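Long-range contact in galectin-1 (Bufo arenarum, PDB 1A78), which binds beta-galactosides and probably a range of more complex glycans as a secreted homodimeric lectin, and may regulate cell differentiation and apoptosis: residues S40-A48 with F90-F101. Residues are numbered along the deposited sequence; the frame is centred on the assembly and turned at random.
Sequences SNFLLHFNA and FEYQTQKIIIKF. With YIO (1-thio-beta-D-galactopyranose), chain C.
F46 meets F90, I99 and F101 between the two antiparallel sheets of the galectin beta-sandwich, where strand 44-48 passes over strand 96-101 with their axes 10.4 Å apart and 24° from parallel. That spacing leaves room for side chains alone, and large apolar ones suit it. Followed outward, F46 leaves its strand with CB directed at the other sheet, and chi1 of 174° sets CG opposite the backbone N, extending the ring into the interior. At the base of the ring, CG receives CE2 of F90, whose edge is turned to the F46 face in a T-shaped pair with planes at 81°. Farther out, CE2 of F46 packs 3.8 Å from the methyl CG2 of I99; isoleucine, being beta-branched, suits an extended strand and offers a compact apolar surface. L44 fills the next inward position: its CB lies near CD1 of I97, and its CD2 rests 3.8 Å from CD2 of F90 while also touching CG2 of I97 and CG1 of I99. At a classic beta bulge, the backbones of L43 and L44 both pair with that of L35, and L43 also points inward, its CD2 reaching Y92 and I97. The hydroxyl of the buried Y92 is satisfied by a hydrogen bond to the L115 carbonyl oxygen. On the strand's other face, H45 and N47 line the galactoside site; a weak bond runs from H45 NE2 to O4 of the thiogalactose, while N34 holds H45 ND1. Back in the core, the tip of F46 ends against the edge of F101, with CZ of F46 3.5 Å from CE1 of F101.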
# COMPACT_ATOMS: atom_id res chain seq x y z
N SER A 40 -15.31 -8.78 -2.78
CA SER A 40 -16.72 -9.11 -2.58
C SER A 40 -17.09 -9.21 -1.13
O SER A 40 -18.21 -9.61 -0.83
CB SER A 40 -17.07 -10.47 -3.20
OG SER A 40 -16.79 -10.50 -4.58
N ASN A 41 -16.14 -8.97 -0.23
CA ASN A 41 -16.42 -9.08 1.20
C ASN A 41 -15.73 -7.95 1.90
O ASN A 41 -14.51 -7.96 1.98
CB ASN A 41 -15.89 -10.40 1.78
CG ASN A 41 -16.51 -11.63 1.11
OD1 ASN A 41 -17.57 -12.13 1.52
ND2 ASN A 41 -15.84 -12.14 0.08
N PHE A 42 -16.50 -6.97 2.35
CA PHE A 42 -15.98 -5.80 3.06
C PHE A 42 -16.48 -5.83 4.49
O PHE A 42 -17.63 -6.13 4.74
CB PHE A 42 -16.47 -4.50 2.43
CG PHE A 42 -16.01 -4.29 1.01
CD1 PHE A 42 -14.82 -4.87 0.54
CD2 PHE A 42 -16.74 -3.47 0.15
CE1 PHE A 42 -14.36 -4.62 -0.75
CE2 PHE A 42 -16.29 -3.22 -1.16
CZ PHE A 42 -15.10 -3.80 -1.60
N LEU A 43 -15.57 -5.63 5.43
CA LEU A 43 -15.95 -5.55 6.84
C LEU A 43 -16.46 -4.12 6.94
O LEU A 43 -17.46 -3.87 7.60
CB LEU A 43 -14.72 -5.74 7.73
CG LEU A 43 -14.86 -6.59 8.99
CD1 LEU A 43 -15.37 -8.00 8.66
CD2 LEU A 43 -13.50 -6.66 9.69
N LEU A 44 -15.85 -3.22 6.18
CA LEU A 44 -16.23 -1.82 6.14
C LEU A 44 -16.07 -1.20 4.76
O LEU A 44 -14.99 -1.27 4.19
CB LEU A 44 -15.38 -0.97 7.11
CG LEU A 44 -15.55 0.58 7.00
CD1 LEU A 44 -17.01 1.01 7.32
CD2 LEU A 44 -14.63 1.32 7.95
N HIS A 45 -17.16 -0.64 4.23
CA HIS A 45 -17.16 0.12 2.98
C HIS A 45 -17.51 1.54 3.47
O HIS A 45 -18.63 1.80 3.94
CB HIS A 45 -18.21 -0.36 1.98
CG HIS A 45 -18.48 0.60 0.85
ND1 HIS A 45 -17.70 0.67 -0.29
CD2 HIS A 45 -19.46 1.52 0.67
CE1 HIS A 45 -18.17 1.58 -1.12
NE2 HIS A 45 -19.25 2.12 -0.56
N PHE A 46 -16.51 2.42 3.41
CA PHE A 46 -16.60 3.81 3.84
C PHE A 46 -16.78 4.67 2.59
O PHE A 46 -15.82 4.94 1.89
CB PHE A 46 -15.30 4.15 4.57
CG PHE A 46 -15.18 5.57 4.97
CD1 PHE A 46 -14.64 6.50 4.09
CD2 PHE A 46 -15.62 5.99 6.21
CE1 PHE A 46 -14.55 7.82 4.43
CE2 PHE A 46 -15.53 7.33 6.57
CZ PHE A 46 -15.00 8.24 5.69
N ASN A 47 -17.98 5.16 2.34
CA ASN A 47 -18.24 5.94 1.14
C ASN A 47 -18.65 7.40 1.41
O ASN A 47 -19.73 7.66 1.95
CB ASN A 47 -19.33 5.19 0.36
CG ASN A 47 -19.61 5.76 -1.02
OD1 ASN A 47 -20.59 5.37 -1.64
ND2 ASN A 47 -18.74 6.65 -1.52
N ALA A 48 -17.77 8.35 1.08
CA ALA A 48 -18.06 9.77 1.27
C ALA A 48 -18.71 10.28 -0.01
O ALA A 48 -18.04 10.42 -1.04
CB ALA A 48 -16.78 10.55 1.57
N PHE A 90 -8.32 4.29 10.43
CA PHE A 90 -9.23 3.25 10.85
C PHE A 90 -8.50 2.42 11.86
O PHE A 90 -7.44 1.87 11.57
CB PHE A 90 -9.61 2.35 9.66
CG PHE A 90 -10.05 3.09 8.47
CD1 PHE A 90 -9.13 3.54 7.55
CD2 PHE A 90 -11.40 3.37 8.27
CE1 PHE A 90 -9.53 4.29 6.44
CE2 PHE A 90 -11.83 4.11 7.16
CZ PHE A 90 -10.90 4.58 6.25
N GLU A 91 -9.11 2.26 13.01
CA GLU A 91 -8.55 1.50 14.08
C GLU A 91 -9.46 0.29 14.21
O GLU A 91 -10.68 0.43 14.27
CB GLU A 91 -8.59 2.34 15.35
CG GLU A 91 -7.88 1.73 16.54
CD GLU A 91 -8.23 2.49 17.81
OE1 GLU A 91 -8.05 3.73 17.85
OE2 GLU A 91 -8.73 1.84 18.74
N TYR A 92 -8.86 -0.89 14.26
CA TYR A 92 -9.61 -2.13 14.35
C TYR A 92 -9.60 -2.70 15.75
O TYR A 92 -8.55 -2.87 16.35
CB TYR A 92 -9.02 -3.14 13.35
CG TYR A 92 -9.63 -4.52 13.37
CD1 TYR A 92 -10.99 -4.72 13.62
CD2 TYR A 92 -8.85 -5.64 13.08
CE1 TYR A 92 -11.55 -6.00 13.58
CE2 TYR A 92 -9.41 -6.92 13.04
CZ TYR A 92 -10.75 -7.09 13.29
OH TYR A 92 -11.29 -8.36 13.22
N GLN A 93 -10.79 -2.92 16.27
CA GLN A 93 -11.00 -3.51 17.58
C GLN A 93 -11.92 -4.71 17.24
O GLN A 93 -12.63 -4.68 16.24
CB GLN A 93 -11.67 -2.50 18.50
CG GLN A 93 -10.82 -1.23 18.78
CD GLN A 93 -9.61 -1.49 19.70
OE1 GLN A 93 -9.64 -2.40 20.53
NE2 GLN A 93 -8.55 -0.71 19.54
N THR A 94 -11.88 -5.79 18.01
CA THR A 94 -12.68 -6.96 17.66
C THR A 94 -14.20 -6.77 17.56
O THR A 94 -14.90 -7.63 17.00
CB THR A 94 -12.41 -8.13 18.64
OG1 THR A 94 -12.41 -7.63 19.99
CG2 THR A 94 -11.07 -8.80 18.34
N GLN A 95 -14.70 -5.67 18.10
CA GLN A 95 -16.13 -5.41 18.13
C GLN A 95 -16.58 -4.28 17.23
O GLN A 95 -17.73 -4.28 16.77
CB GLN A 95 -16.56 -5.15 19.57
CG GLN A 95 -15.59 -4.24 20.35
CD GLN A 95 -16.09 -3.87 21.74
OE1 GLN A 95 -15.96 -2.72 22.18
NE2 GLN A 95 -16.67 -4.85 22.44
N LYS A 96 -15.69 -3.35 16.95
CA LYS A 96 -16.03 -2.20 16.12
C LYS A 96 -14.76 -1.62 15.49
O LYS A 96 -13.65 -1.87 15.96
CB LYS A 96 -16.67 -1.11 17.00
CG LYS A 96 -15.64 -0.43 17.91
CD LYS A 96 -16.24 0.62 18.84
CE LYS A 96 -16.95 -0.01 20.00
NZ LYS A 96 -17.15 0.98 21.10
N ILE A 97 -14.94 -0.80 14.47
CA ILE A 97 -13.84 -0.15 13.80
C ILE A 97 -14.05 1.31 14.07
O ILE A 97 -15.16 1.81 13.91
CB ILE A 97 -13.86 -0.41 12.28
CG1 ILE A 97 -13.54 -1.89 12.02
CG2 ILE A 97 -12.88 0.52 11.57
CD1 ILE A 97 -13.70 -2.37 10.58
N ILE A 98 -13.03 1.99 14.57
CA ILE A 98 -13.14 3.41 14.86
C ILE A 98 -12.55 4.19 13.69
O ILE A 98 -11.44 3.89 13.25
CB ILE A 98 -12.42 3.73 16.19
CG1 ILE A 98 -13.16 3.02 17.33
CG2 ILE A 98 -12.34 5.24 16.41
CD1 ILE A 98 -12.27 2.56 18.49
N ILE A 99 -13.32 5.14 13.15
CA ILE A 99 -12.89 5.97 12.03
C ILE A 99 -12.62 7.39 12.56
O ILE A 99 -13.48 7.97 13.22
CB ILE A 99 -13.97 6.04 10.91
CG1 ILE A 99 -14.34 4.63 10.40
CG2 ILE A 99 -13.45 6.86 9.73
CD1 ILE A 99 -15.47 3.94 11.13
N LYS A 100 -11.44 7.95 12.27
CA LYS A 100 -11.08 9.28 12.74
C LYS A 100 -10.63 10.13 11.58
O LYS A 100 -9.94 9.65 10.68
CB LYS A 100 -10.00 9.22 13.82
CG LYS A 100 -9.84 7.85 14.47
CD LYS A 100 -9.28 7.93 15.89
CE LYS A 100 -8.97 6.53 16.47
NZ LYS A 100 -8.45 6.54 17.90
N PHE A 101 -11.04 11.39 11.61
CA PHE A 101 -10.74 12.35 10.55
C PHE A 101 -9.68 13.30 11.05
O PHE A 101 -9.57 13.54 12.26
CB PHE A 101 -12.02 13.11 10.17
CG PHE A 101 -13.14 12.21 9.71
CD1 PHE A 101 -13.00 11.41 8.58
CD2 PHE A 101 -14.31 12.10 10.46
CE1 PHE A 101 -13.98 10.50 8.23
CE2 PHE A 101 -15.30 11.20 10.11
CZ PHE A 101 -15.13 10.39 8.99
C1 YIO C . -24.92 1.35 -3.01
C2 YIO C . -23.67 1.75 -3.76
C3 YIO C . -22.49 0.91 -3.28
C4 YIO C . -22.31 1.16 -1.81
C5 YIO C . -23.60 0.82 -1.08
C6 YIO C . -23.54 1.15 0.39
O2 YIO C . -23.86 1.55 -5.14
O3 YIO C . -21.33 1.31 -3.98
O4 YIO C . -21.96 2.52 -1.61
O5 YIO C . -24.73 1.54 -1.61
O6 YIO C . -24.56 0.46 1.09
S1 YIO C . -26.14 2.61 -3.46